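Local structure of L-lactate dehydrogenase (4UUL) at residues Q206-V209 with D210-H214; E165-K169 with L170-V174; E113-S116 with K117-P121; M252-L256 with F257-P261; E234-F238 with T239-S243. The protein acts as an NAD-dependent lactate dehydrogenase built on a malate dehydrogenase scaffold, and probably also interconverts malate and oxaloacetate. The protein carries 1 engineered substitution. All coordinates share one frame; numbering follows the deposited sequence.

Contact 1: residues Q206-V209 with D210-H214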
loop_
_atom_site.group_PDB
_atom_site.type_symbol
_atom_site.label_atom_id
_atom_site.label_comp_id
_atom_site.label_asym_id
_atom_site.label_seq_id
_atom_site.Cartn_x
_atom_site.Cartn_y
_atom_site.Cartn_z
ATOM N N GLN B 206 26.346 -20.567 10.429
ATOM C CA GLN B 206 26.932 -20.237 11.728
ATOM C C GLN B 206 25.935 -19.484 12.599
ATOM O O GLN B 206 24.948 -18.960 12.117
ATOM C CB GLN B 206 28.144 -19.324 11.589
ATOM C CG GLN B 206 29.261 -19.856 10.719
ATOM C CD GLN B 206 30.480 -18.983 10.806
ATOM O OE1 GLN B 206 30.690 -18.119 9.953
ATOM N NE2 GLN B 206 31.283 -19.177 11.857
ATOM N N LYS B 207 26.212 -19.416 13.895
ATOM C CA LYS B 207 25.451 -18.594 14.806
ATOM C C LYS B 207 25.878 -17.145 14.685
ATOM O O LYS B 207 27.067 -16.817 14.649
ATOM C CB LYS B 207 25.630 -19.039 16.256
ATOM C CG LYS B 207 24.870 -20.298 16.611
ATOM C CD LYS B 207 25.139 -20.698 18.068
ATOM C CE LYS B 207 24.428 -19.841 19.047
ATOM N NZ LYS B 207 22.993 -20.086 18.898
ATOM N N VAL B 208 24.887 -16.265 14.618
ATOM C CA VAL B 208 25.164 -14.857 14.513
ATOM C C VAL B 208 26.070 -14.383 15.638
ATOM O O VAL B 208 27.012 -13.651 15.404
ATOM C CB VAL B 208 23.840 -14.060 14.481
ATOM C CG1 VAL B 208 24.071 -12.551 14.589
ATOM C CG2 VAL B 208 23.060 -14.401 13.209
ATOM N N VAL B 209 25.815 -14.807 16.879
ATOM C CA VAL B 209 26.603 -14.268 18.005
ATOM C C VAL B 209 28.028 -14.841 18.044
ATOM O O VAL B 209 28.886 -14.345 18.779
ATOM C CB VAL B 209 25.952 -14.523 19.374
ATOM C CG1 VAL B 209 24.636 -13.754 19.462
ATOM C CG2 VAL B 209 25.790 -16.021 19.618
ATOM N N ASP B 210 28.306 -15.863 17.234
ATOM C CA ASP B 210 29.656 -16.432 17.148
ATOM C C ASP B 210 30.504 -15.686 16.144
ATOM O O ASP B 210 31.707 -15.894 16.098
ATOM C CB ASP B 210 29.604 -17.902 16.751
ATOM C CG ASP B 210 29.068 -18.800 17.855
ATOM O OD1 ASP B 210 28.941 -18.338 19.010
ATOM O OD2 ASP B 210 28.769 -19.975 17.555
ATOM N N VAL B 211 29.867 -14.861 15.314
ATOM C CA VAL B 211 30.547 -14.127 14.267
ATOM C C VAL B 211 30.605 -12.643 14.573
ATOM O O VAL B 211 31.625 -12.029 14.409
ATOM C CB VAL B 211 29.896 -14.387 12.910
ATOM C CG1 VAL B 211 30.514 -13.508 11.836
ATOM C CG2 VAL B 211 30.048 -15.853 12.534
ATOM N N LEU B 212 29.488 -12.059 14.992
ATOM C CA LEU B 212 29.456 -10.640 15.319
ATOM C C LEU B 212 30.074 -10.334 16.687
ATOM O O LEU B 212 30.004 -11.153 17.625
ATOM C CB LEU B 212 28.026 -10.085 15.221
ATOM C CG LEU B 212 27.491 -10.148 13.793
ATOM C CD1 LEU B 212 26.093 -9.575 13.751
ATOM C CD2 LEU B 212 28.401 -9.417 12.788
ATOM N N ASP B 213 30.677 -9.152 16.790
ATOM C CA ASP B 213 31.283 -8.660 18.031
ATOM C C ASP B 213 30.245 -8.507 19.147
ATOM O O ASP B 213 29.123 -8.064 18.925
ATOM C CB ASP B 213 31.900 -7.280 17.792
ATOM C CG ASP B 213 33.230 -7.341 17.073
ATOM O OD1 ASP B 213 33.672 -8.454 16.701
ATOM O OD2 ASP B 213 33.830 -6.265 16.870
ATOM N N HIS B 214 30.664 -8.838 20.360
ATOM C CA HIS B 214 29.833 -8.734 21.533
ATOM C C HIS B 214 29.287 -7.330 21.692
ATOM O O HIS B 214 28.125 -7.158 22.075
ATOM C CB HIS B 214 30.664 -9.125 22.761
ATOM C CG HIS B 214 29.981 -8.835 24.055
ATOM N ND1 HIS B 214 30.051 -7.603 24.672
ATOM C CD2 HIS B 214 29.205 -9.611 24.846
ATOM C CE1 HIS B 214 29.330 -7.628 25.777
ATOM N NE2 HIS B 214 28.808 -8.834 25.906
HETATM O O HOH W 1 28.521 -20.765 15.099
HETATM O O HOH W 2 28.877 -11.825 20.065
HETATM O O HOH W 3 31.672 -13.146 18.527
HETATM O O HOH W 4 29.328 -16.480 21.321
#
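Val211 CG2 sits over one face of the Gln206 amide, almost equally far from its three heavy atoms and closest to Gln206 OE1 at 3.5 Å, where a short helical turn follows the edge strand 204-207. The Asp210 carboxylate has its OD2 beside Lys207 CB, at 3.5 Å, while separate waters donate to its two oxygens. The water on Asp210 OD2 also accepts from Lys207 N, so it links the last strand residue to the acid. Lys207 NZ leads elsewhere, to Thr195 O. Deeper in, Val208 and Leu212 run side by side, with CG1 anti to the Val208 backbone N (chi1 171°) and 3.7 Å from Leu212 CD1. Both side chains pack on Leu170 of helix 156-170. The turn itself is pinned by Asp210 N bonding to Lys207 O at 3.0 Å. Val208 O takes two bonds: a nearly head-on one from Leu212 N at 3.0 Å and another from Val211 N, 3.1 Å away and 59° above the carbonyl plane.

Contact 2: residues E165-K169 with L170-V174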
loop_
_atom_site.group_PDB
_atom_site.type_symbol
_atom_site.label_atom_id
_atom_site.label_comp_id
_atom_site.label_asym_id
_atom_site.label_seq_id
_atom_site.Cartn_x
_atom_site.Cartn_y
_atom_site.Cartn_z
ATOM N N GLU B 165 18.596 -5.289 9.734
ATOM C CA GLU B 165 19.819 -4.780 10.296
ATOM C C GLU B 165 20.869 -5.878 10.343
ATOM O O GLU B 165 22.013 -5.667 9.998
ATOM C CB GLU B 165 19.542 -4.200 11.686
ATOM C CG GLU B 165 20.719 -3.951 12.548
ATOM C CD GLU B 165 21.699 -2.913 11.959
ATOM O OE1 GLU B 165 21.298 -2.108 11.081
ATOM O OE2 GLU B 165 22.884 -2.908 12.372
ATOM N N VAL B 166 20.489 -7.056 10.816
ATOM C CA VAL B 166 21.456 -8.124 10.967
ATOM C C VAL B 166 21.912 -8.640 9.625
ATOM O O VAL B 166 23.100 -8.869 9.424
ATOM C CB VAL B 166 20.885 -9.265 11.840
ATOM C CG1 VAL B 166 21.813 -10.476 11.793
ATOM C CG2 VAL B 166 20.680 -8.748 13.267
ATOM N N ALA B 167 20.987 -8.792 8.692
ATOM C CA ALA B 167 21.350 -9.257 7.357
ATOM C C ALA B 167 22.324 -8.269 6.727
ATOM O O ALA B 167 23.318 -8.655 6.131
ATOM C CB ALA B 167 20.079 -9.404 6.496
ATOM N N SER B 168 22.068 -6.976 6.881
ATOM C CA SER B 168 22.969 -5.990 6.302
ATOM C C SER B 168 24.337 -6.061 6.973
ATOM O O SER B 168 25.348 -5.966 6.306
ATOM C CB SER B 168 22.382 -4.567 6.323
ATOM O OG SER B 168 22.219 -4.024 7.623
ATOM N N LYS B 169 24.367 -6.260 8.286
ATOM C CA LYS B 169 25.614 -6.292 9.023
ATOM C C LYS B 169 26.471 -7.473 8.558
ATOM O O LYS B 169 27.687 -7.355 8.407
ATOM C CB LYS B 169 25.328 -6.363 10.532
ATOM C CG LYS B 169 26.590 -6.424 11.418
ATOM C CD LYS B 169 27.295 -5.085 11.473
ATOM C CE LYS B 169 28.517 -5.170 12.357
ATOM N NZ LYS B 169 29.148 -3.842 12.545
ATOM N N LEU B 170 25.806 -8.588 8.266
ATOM C CA LEU B 170 26.478 -9.809 7.835
ATOM C C LEU B 170 26.717 -9.918 6.323
ATOM O O LEU B 170 27.376 -10.846 5.878
ATOM C CB LEU B 170 25.626 -10.999 8.269
ATOM C CG LEU B 170 25.469 -11.230 9.787
ATOM C CD1 LEU B 170 24.294 -12.168 10.023
ATOM C CD2 LEU B 170 26.740 -11.787 10.416
ATOM N N GLY B 171 26.141 -9.013 5.545
ATOM C CA GLY B 171 26.274 -9.030 4.100
ATOM C C GLY B 171 25.593 -10.225 3.451
ATOM O O GLY B 171 26.108 -10.828 2.512
ATOM N N VAL B 172 24.411 -10.562 3.946
ATOM C CA VAL B 172 23.577 -11.613 3.360
ATOM C C VAL B 172 22.180 -11.042 3.133
ATOM O O VAL B 172 21.899 -9.936 3.573
ATOM C CB VAL B 172 23.544 -12.889 4.240
ATOM C CG1 VAL B 172 24.976 -13.458 4.406
ATOM C CG2 VAL B 172 22.872 -12.633 5.605
ATOM N N ASP B 173 21.331 -11.815 2.450
ATOM C CA ASP B 173 19.919 -11.496 2.261
ATOM C C ASP B 173 19.150 -11.829 3.523
ATOM O O ASP B 173 19.567 -12.682 4.317
ATOM C CB ASP B 173 19.332 -12.350 1.139
ATOM C CG ASP B 173 19.785 -11.910 -0.234
ATOM O OD1 ASP B 173 20.661 -11.025 -0.341
ATOM O OD2 ASP B 173 19.242 -12.465 -1.204
ATOM N N VAL B 174 18.018 -11.177 3.750
ATOM C CA VAL B 174 17.203 -11.523 4.916
ATOM C C VAL B 174 16.772 -12.984 4.934
ATOM O O VAL B 174 16.685 -13.580 6.004
ATOM C CB VAL B 174 15.954 -10.595 5.114
ATOM C CG1 VAL B 174 16.378 -9.173 5.476
ATOM C CG2 VAL B 174 15.049 -10.594 3.918
#
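A Schellman motif ends helix 156-170, with Gly171 as the residue of positive phi (67°) that turns the chain out of the helix. Two backbone bonds reach back from the glycine and the residue after it into the last turn. Val172 N bonds to Ala167 O at 3.1 Å, the outer bond of the motif, and inside it Gly171 N meets Ser168 O at 3.2 Å, coming from above the carbonyl plane. Leu170 N still makes a helical bond to Val166 O, 3.0 Å long. The apolar contact usual in this motif is present as well, though loosely: Val172 CG2 lies 4.4 Å from Ala167 CB. The methyl of Ala167 is closer to Val174 CG1, at 3.8 Å, so the outgoing chain folds back over the helix end. One turn apart, Val166 and Leu170 lie alongside each other and are squeezed, with Val166 CG1 only 3.5 Å from Leu170 CD1. Leu170 CG is anti to its carbonyl carbon (chi1 -65°), which holds the branch against Val166. Around this end, Ala167 and Val172 both touch Val177 of strand 177-183, Leu170 packs on Phe199 of strand 198-201, and Val166 leans on Phe221 of helix 214-236.

Contact 3: residues E113-S116 with K117-P121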
loop_
_atom_site.group_PDB
_atom_site.type_symbol
_atom_site.label_atom_id
_atom_site.label_comp_id
_atom_site.label_asym_id
_atom_site.label_seq_id
_atom_site.Cartn_x
_atom_site.Cartn_y
_atom_site.Cartn_z
ATOM N N GLU B 113 -15.138 -3.918 25.521
ATOM C CA GLU B 113 -16.583 -4.043 25.729
ATOM C C GLU B 113 -17.336 -4.055 24.394
ATOM O O GLU B 113 -18.226 -4.882 24.192
ATOM C CB GLU B 113 -17.043 -2.914 26.613
ATOM C CG GLU B 113 -16.606 -3.088 28.086
ATOM C CD GLU B 113 -16.720 -1.817 28.879
ATOM O OE1 GLU B 113 -17.129 -0.794 28.308
ATOM O OE2 GLU B 113 -16.411 -1.830 30.087
ATOM N N TYR B 114 -16.931 -3.215 23.436
ATOM C CA TYR B 114 -17.585 -3.195 22.121
ATOM C C TYR B 114 -17.335 -4.535 21.400
ATOM O O TYR B 114 -18.219 -5.077 20.748
ATOM C CB TYR B 114 -17.033 -2.080 21.274
ATOM C CG TYR B 114 -17.205 -0.688 21.792
ATOM C CD1 TYR B 114 -18.323 -0.321 22.530
ATOM C CD2 TYR B 114 -16.241 0.283 21.521
ATOM C CE1 TYR B 114 -18.501 0.987 22.985
ATOM C CE2 TYR B 114 -16.389 1.568 21.987
ATOM C CZ TYR B 114 -17.518 1.922 22.706
ATOM O OH TYR B 114 -17.697 3.194 23.170
ATOM N N LEU B 115 -16.111 -5.057 21.458
ATOM C CA LEU B 115 -15.810 -6.335 20.846
ATOM C C LEU B 115 -16.688 -7.456 21.393
ATOM O O LEU B 115 -17.250 -8.255 20.664
ATOM C CB LEU B 115 -14.343 -6.698 21.036
ATOM C CG LEU B 115 -13.354 -5.863 20.230
ATOM C CD1 LEU B 115 -11.943 -5.912 20.839
ATOM C CD2 LEU B 115 -13.290 -6.434 18.792
ATOM N N SER B 116 -16.744 -7.543 22.705
ATOM C CA SER B 116 -17.522 -8.570 23.345
ATOM C C SER B 116 -18.990 -8.472 22.945
ATOM O O SER B 116 -19.646 -9.476 22.660
ATOM C CB SER B 116 -17.379 -8.489 24.848
ATOM O OG SER B 116 -18.166 -9.491 25.465
ATOM N N LYS B 117 -19.517 -7.254 22.931
ATOM C CA LYS B 117 -20.936 -7.041 22.660
ATOM C C LYS B 117 -21.297 -7.395 21.220
ATOM O O LYS B 117 -22.334 -7.984 20.982
ATOM C CB LYS B 117 -21.288 -5.581 22.938
ATOM C CG LYS B 117 -22.750 -5.197 22.926
ATOM C CD LYS B 117 -22.926 -3.866 23.637
ATOM C CE LYS B 117 -24.384 -3.412 23.622
ATOM N NZ LYS B 117 -25.298 -4.385 24.293
ATOM N N TRP B 118 -20.457 -7.010 20.263
ATOM C CA TRP B 118 -20.858 -7.003 18.868
ATOM C C TRP B 118 -20.066 -7.866 17.894
ATOM O O TRP B 118 -20.580 -8.237 16.828
ATOM C CB TRP B 118 -20.880 -5.556 18.404
ATOM C CG TRP B 118 -21.919 -4.753 19.039
ATOM C CD1 TRP B 118 -23.272 -5.047 19.140
ATOM C CD2 TRP B 118 -21.747 -3.474 19.636
ATOM N NE1 TRP B 118 -23.903 -4.038 19.775
ATOM C CE2 TRP B 118 -23.005 -3.059 20.094
ATOM C CE3 TRP B 118 -20.652 -2.640 19.832
ATOM C CZ2 TRP B 118 -23.201 -1.839 20.731
ATOM C CZ3 TRP B 118 -20.847 -1.421 20.455
ATOM C CH2 TRP B 118 -22.110 -1.038 20.903
ATOM N N ALA B 119 -18.798 -8.127 18.176
ATOM C CA ALA B 119 -17.978 -8.878 17.225
ATOM C C ALA B 119 -18.388 -10.353 17.223
ATOM O O ALA B 119 -18.998 -10.858 18.158
ATOM C CB ALA B 119 -16.492 -8.713 17.547
ATOM N N LYS B 120 -18.017 -11.085 16.174
ATOM C CA LYS B 120 -18.191 -12.545 16.227
ATOM C C LYS B 120 -17.342 -13.141 17.349
ATOM O O LYS B 120 -16.272 -12.625 17.666
ATOM C CB LYS B 120 -17.765 -13.192 14.920
ATOM C CG LYS B 120 -18.617 -12.819 13.725
ATOM C CD LYS B 120 -18.251 -13.726 12.553
ATOM C CE LYS B 120 -18.927 -13.352 11.254
ATOM N NZ LYS B 120 -18.527 -14.332 10.231
ATOM N N PRO B 121 -17.797 -14.270 17.915
ATOM C CA PRO B 121 -16.993 -14.893 18.973
ATOM C C PRO B 121 -15.638 -15.370 18.481
ATOM O O PRO B 121 -14.761 -15.638 19.286
ATOM C CB PRO B 121 -17.855 -16.092 19.425
ATOM C CG PRO B 121 -19.202 -15.781 19.016
ATOM C CD PRO B 121 -19.129 -14.896 17.819
HETATM O O HOH W 5 -18.713 -11.452 20.898
#
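Tyr114 and Trp118, one turn apart, form the aromatic contact at the C-terminal end of helix 97-118, the helix of a beta-alpha-beta unit in the NAD-binding Rossmann domain that joins strands 82-85 and 124-127. Both rings leave with CG anti to the carbonyl carbon (Tyr114 chi1 -61°, Trp118 chi1 -67°), which sends them the same way. The planes are only 20° from parallel, but the rings are slid apart so far that they barely overlap, with centroids 5.7 Å apart between the tyrosine and the six-membered ring of the tryptophan. The closest touch is Tyr114 CD1 to Trp118 CZ3, 3.4 Å. One face of the indole carries Lys117 CG, offset toward the rim. Both aromatic side chains rest on Pro73 at the start of helix 73-77.

Among the aliphatic groups, Leu115 CD2 reaches Ala119 CB at 4.1 Å, and both residues touch Ile80, tying the helix end to the loop before strand 82-85.

Backbone bonds continue the helix to its last turn: Lys117 N to Glu113 O and Trp118 N to Tyr114 O, each 3.0 Å, and Ala119 N to Leu115 O at 2.9 Å. Ala119 is already out of helical geometry. The Ser116 hydroxyl turns away to Asn145 N. Past the helix a water donates to Ser116 O and to Ala119 O, 2.8 Å from each.

Contact 4: residues M252-L256 with F257-P261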
loop_
_atom_site.group_PDB
_atom_site.type_symbol
_atom_site.label_atom_id
_atom_site.label_comp_id
_atom_site.label_asym_id
_atom_site.label_seq_id
_atom_site.Cartn_x
_atom_site.Cartn_y
_atom_site.Cartn_z
ATOM N N MET B 252 -1.514 -10.640 10.717
ATOM C CA MET B 252 -2.891 -11.103 10.591
ATOM C C MET B 252 -3.011 -12.264 9.593
ATOM O O MET B 252 -3.750 -13.212 9.852
ATOM C CB MET B 252 -3.822 -9.965 10.227
ATOM C CG MET B 252 -5.309 -10.364 10.298
ATOM S SD MET B 252 -5.918 -10.652 11.966
ATOM C CE MET B 252 -6.238 -8.942 12.471
ATOM N N LYS B 253 -2.319 -12.193 8.462
ATOM C CA LYS B 253 -2.407 -13.260 7.490
ATOM C C LYS B 253 -1.883 -14.578 8.059
ATOM O O LYS B 253 -2.480 -15.646 7.845
ATOM C CB LYS B 253 -1.640 -12.836 6.226
ATOM C CG LYS B 253 -1.894 -13.749 5.031
ATOM C CD LYS B 253 -1.129 -13.283 3.824
ATOM C CE LYS B 253 -1.449 -14.118 2.613
ATOM N NZ LYS B 253 -0.885 -13.454 1.404
ATOM N N ALA B 254 -0.782 -14.505 8.804
ATOM C CA ALA B 254 -0.258 -15.688 9.478
ATOM C C ALA B 254 -1.273 -16.220 10.515
ATOM O O ALA B 254 -1.489 -17.426 10.605
ATOM C CB ALA B 254 1.025 -15.369 10.174
ATOM N N TRP B 255 -1.866 -15.325 11.286
ATOM C CA TRP B 255 -2.848 -15.697 12.305
ATOM C C TRP B 255 -4.063 -16.372 11.701
ATOM O O TRP B 255 -4.647 -17.296 12.279
ATOM C CB TRP B 255 -3.252 -14.453 13.101
ATOM C CG TRP B 255 -3.937 -14.700 14.384
ATOM C CD1 TRP B 255 -4.140 -15.887 15.025
ATOM C CD2 TRP B 255 -4.489 -13.679 15.227
ATOM N NE1 TRP B 255 -4.808 -15.650 16.214
ATOM C CE2 TRP B 255 -4.993 -14.314 16.376
ATOM C CE3 TRP B 255 -4.586 -12.288 15.118
ATOM C CZ2 TRP B 255 -5.577 -13.598 17.413
ATOM C CZ3 TRP B 255 -5.177 -11.566 16.142
ATOM C CH2 TRP B 255 -5.663 -12.232 17.288
ATOM N N LEU B 256 -4.482 -15.910 10.527
ATOM C CA LEU B 256 -5.675 -16.426 9.904
ATOM C C LEU B 256 -5.448 -17.801 9.272
ATOM O O LEU B 256 -6.332 -18.659 9.401
ATOM C CB LEU B 256 -6.214 -15.453 8.850
ATOM C CG LEU B 256 -6.930 -14.210 9.354
ATOM C CD1 LEU B 256 -7.095 -13.176 8.249
ATOM C CD2 LEU B 256 -8.278 -14.541 9.947
ATOM N N PHE B 257 -4.300 -18.001 8.604
ATOM C CA PHE B 257 -4.102 -19.138 7.683
ATOM C C PHE B 257 -2.883 -19.991 7.961
ATOM O O PHE B 257 -2.708 -21.035 7.325
ATOM C CB PHE B 257 -4.078 -18.668 6.222
ATOM C CG PHE B 257 -5.289 -17.870 5.849
ATOM C CD1 PHE B 257 -6.526 -18.485 5.782
ATOM C CD2 PHE B 257 -5.202 -16.511 5.608
ATOM C CE1 PHE B 257 -7.649 -17.774 5.491
ATOM C CE2 PHE B 257 -6.351 -15.794 5.290
ATOM C CZ PHE B 257 -7.553 -16.435 5.234
ATOM N N GLY B 258 -2.073 -19.598 8.942
ATOM C CA GLY B 258 -0.916 -20.395 9.312
ATOM C C GLY B 258 0.393 -19.880 8.780
ATOM O O GLY B 258 0.439 -19.144 7.799
ATOM N N THR B 259 1.463 -20.219 9.484
ATOM C CA THR B 259 2.811 -19.868 9.065
ATOM C C THR B 259 3.445 -20.976 8.239
ATOM O O THR B 259 2.944 -22.109 8.215
ATOM C CB THR B 259 3.666 -19.567 10.305
ATOM O OG1 THR B 259 3.563 -20.656 11.240
ATOM C CG2 THR B 259 3.221 -18.289 10.960
ATOM N N ALA B 260 4.550 -20.630 7.578
ATOM C CA ALA B 260 5.245 -21.509 6.641
ATOM C C ALA B 260 6.258 -22.383 7.373
ATOM O O ALA B 260 6.626 -22.083 8.484
ATOM C CB ALA B 260 5.955 -20.664 5.594
ATOM N N PRO B 261 6.686 -23.498 6.773
ATOM C CA PRO B 261 7.634 -24.376 7.475
ATOM C C PRO B 261 8.892 -23.600 7.868
ATOM O O PRO B 261 9.479 -22.887 7.061
ATOM C CB PRO B 261 7.949 -25.465 6.450
ATOM C CG PRO B 261 6.735 -25.484 5.556
ATOM C CD PRO B 261 6.321 -24.053 5.456
HETATM O O HOH W 6 -0.804 -17.353 6.333
#
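Leu256 CB presses on one face of the Phe257 ring at the C-terminal end of helix 242-257, a CH-pi contact 3.7 Å from the ring centroid and 20° off its normal. Phe257 CG, anti to the carbonyl carbon (chi1 -54°), brings the ring back alongside Leu256, yet the ring as a whole lies at the surface. The tight, sheltered part is on Ala254: its CB is 3.7 Å from Thr259 CG2, where the chain leaves the helix, and both side chains pack on Leu265. Gly258, with positive phi (102°), makes the exit. Its N bonds to Ala254 O at 2.8 Å, and one residue earlier Phe257 N bonds to Lys253 O at 3.1 Å. On the looser side a water donates to Lys253 O and, at 2.6 Å, to Gly258 O, bridging helix and outgoing chain. The Lys253 chain extends away from the turn to a salt bridge with Glu28. Thr259 OG1 and backbone are bonded to Val291 of strand 284-291, which fixes the departing segment against that sheet, while Met252 packs on Cys82 and Phe84 of strand 82-85 and Leu256 on Lys124 of strand 124-127, so the helix end sits between the two domains.

Contact 5: residues E234-F238 with T239-S243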
loop_
_atom_site.group_PDB
_atom_site.type_symbol
_atom_site.label_atom_id
_atom_site.label_comp_id
_atom_site.label_asym_id
_atom_site.label_seq_id
_atom_site.Cartn_x
_atom_site.Cartn_y
_atom_site.Cartn_z
ATOM N N GLU B 234 12.406 11.966 12.187
ATOM C CA GLU B 234 13.363 13.040 11.935
ATOM C C GLU B 234 13.488 13.348 10.437
ATOM O O GLU B 234 13.511 14.504 10.053
ATOM C CB GLU B 234 14.733 12.614 12.463
ATOM C CG GLU B 234 15.727 13.725 12.649
ATOM C CD GLU B 234 15.546 14.453 13.967
ATOM O OE1 GLU B 234 14.387 14.616 14.414
ATOM O OE2 GLU B 234 16.566 14.860 14.553
ATOM N N HIS B 235 13.592 12.312 9.603
ATOM C CA HIS B 235 13.703 12.499 8.146
ATOM C C HIS B 235 12.350 12.728 7.444
ATOM O O HIS B 235 12.269 13.550 6.517
ATOM C CB HIS B 235 14.430 11.303 7.499
ATOM C CG HIS B 235 15.910 11.261 7.759
ATOM N ND1 HIS B 235 16.453 10.653 8.871
ATOM C CD2 HIS B 235 16.959 11.728 7.040
ATOM C CE1 HIS B 235 17.770 10.769 8.840
ATOM N NE2 HIS B 235 18.104 11.418 7.738
ATOM N N ARG B 236 11.301 12.023 7.891
ATOM C CA ARG B 236 9.977 11.987 7.218
ATOM C C ARG B 236 9.066 13.137 7.615
ATOM O O ARG B 236 8.265 13.602 6.792
ATOM C CB ARG B 236 9.274 10.656 7.532
ATOM C CG ARG B 236 7.871 10.393 6.932
ATOM C CD ARG B 236 7.473 8.939 7.235
ATOM N NE ARG B 236 6.029 8.713 7.352
ATOM C CZ ARG B 236 5.188 8.712 6.322
ATOM N NH1 ARG B 236 5.633 8.919 5.096
ATOM N NH2 ARG B 236 3.902 8.506 6.522
ATOM N N GLY B 237 9.174 13.585 8.865
ATOM C CA GLY B 237 8.288 14.602 9.404
ATOM C C GLY B 237 7.039 13.984 10.015
ATOM O O GLY B 237 6.237 14.677 10.651
ATOM N N PHE B 238 6.861 12.688 9.800
ATOM C CA PHE B 238 5.749 11.942 10.395
ATOM C C PHE B 238 6.258 10.583 10.748
ATOM O O PHE B 238 7.294 10.160 10.228
ATOM C CB PHE B 238 4.590 11.784 9.412
ATOM C CG PHE B 238 4.092 13.081 8.871
ATOM C CD1 PHE B 238 4.699 13.663 7.771
ATOM C CD2 PHE B 238 3.028 13.732 9.470
ATOM C CE1 PHE B 238 4.247 14.876 7.270
ATOM C CE2 PHE B 238 2.565 14.935 8.963
ATOM C CZ PHE B 238 3.182 15.505 7.858
ATOM N N THR B 239 5.541 9.880 11.613
ATOM C CA THR B 239 5.951 8.514 11.990
ATOM C C THR B 239 5.722 7.535 10.866
ATOM O O THR B 239 5.052 7.848 9.910
ATOM C CB THR B 239 5.195 8.031 13.231
ATOM O OG1 THR B 239 3.791 8.054 12.978
ATOM C CG2 THR B 239 5.478 8.938 14.395
ATOM N N SER B 240 6.271 6.339 11.024
ATOM C CA SER B 240 6.167 5.302 10.018
ATOM C C SER B 240 4.705 4.911 9.793
ATOM O O SER B 240 3.851 5.036 10.678
ATOM C CB SER B 240 7.019 4.094 10.413
ATOM O OG SER B 240 8.417 4.402 10.409
ATOM N N ALA B 241 4.431 4.464 8.583
ATOM C CA ALA B 241 3.082 4.058 8.196
ATOM C C ALA B 241 3.095 2.790 7.332
ATOM O O ALA B 241 2.461 1.791 7.655
ATOM C CB ALA B 241 2.348 5.189 7.538
ATOM N N ALA B 242 3.821 2.811 6.211
ATOM C CA ALA B 242 3.899 1.644 5.370
ATOM C C ALA B 242 4.519 0.456 6.070
ATOM O O ALA B 242 4.037 -0.657 5.896
ATOM C CB ALA B 242 4.645 1.944 4.097
ATOM N N SER B 243 5.570 0.658 6.865
ATOM C CA SER B 243 6.234 -0.465 7.522
ATOM C C SER B 243 5.392 -1.125 8.631
ATOM O O SER B 243 5.335 -2.350 8.669
ATOM C CB SER B 243 7.683 -0.149 7.931
ATOM O OG SER B 243 7.708 0.933 8.811
HETATM O O HOH W 7 2.192 8.627 9.193
#
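The backbone leaves helix 214-236 at Gly237 with positive phi (89°), runs extended through Phe238 to Ser240, and re-enters a helix after Ala241, the N-cap position of helix 242-257. This loop between two helices of the C-terminal domain is bridged by Arg236. Its side chain is stretched out from the helix end, CG anti to the backbone N (chi1 -180°) and straight on to NE, so that the guanidinium lies beside the loop. NE donates to Thr239 O at 2.9 Å in a nearly straight bond. The oxygen lies close to the guanidinium plane, but seen from the carbonyl the donor stands well above its plane. Arg236 NH2 also approaches Ala241 CB, 3.8 Å away.

The loop faces a neighbouring subunit. Glu55 of that subunit accepts from Ala241 N and Ser243 N, at the start of helix 242-257, and makes a long, weak ion pair with Arg236 NE; Tyr18 of the same subunit bonds to Ala242 N. Within the chain, Arg236 and Ala241 both touch Gln15, a residue that contacts NADH when the cofactor is bound. Back at the guanidinium edge, a water in the same plane accepts from Arg236 NH2 at 3.2 Å and donates to Thr239 O at 3.0 Å, so this one carbonyl oxygen takes two donors.

In the fold
Contacts 1 and 2 are the pair that meet, joining the turn after strand 204-207 to the end of helix 156-170 through aliphatic packing. Contacts 4 and 5 share helix 242-257, at its C-terminal end and its start respectively, with nearest atoms about 11 Å apart. Contact 3 stands in the NAD-binding domain, about 47 Å between centres from contact 1. Contacts 1 and 5 are surface sites, and of these two contact 5 alone meets the second subunit. Waters bridge backbone oxygens in contacts 1, 3 and 4, whereas in contact 5 a water joins a guanidinium to a carbonyl. Contacts 2, 3 and 4 are partly buried helix ends, closed by aliphatic, aromatic and CH-pi packing respectively.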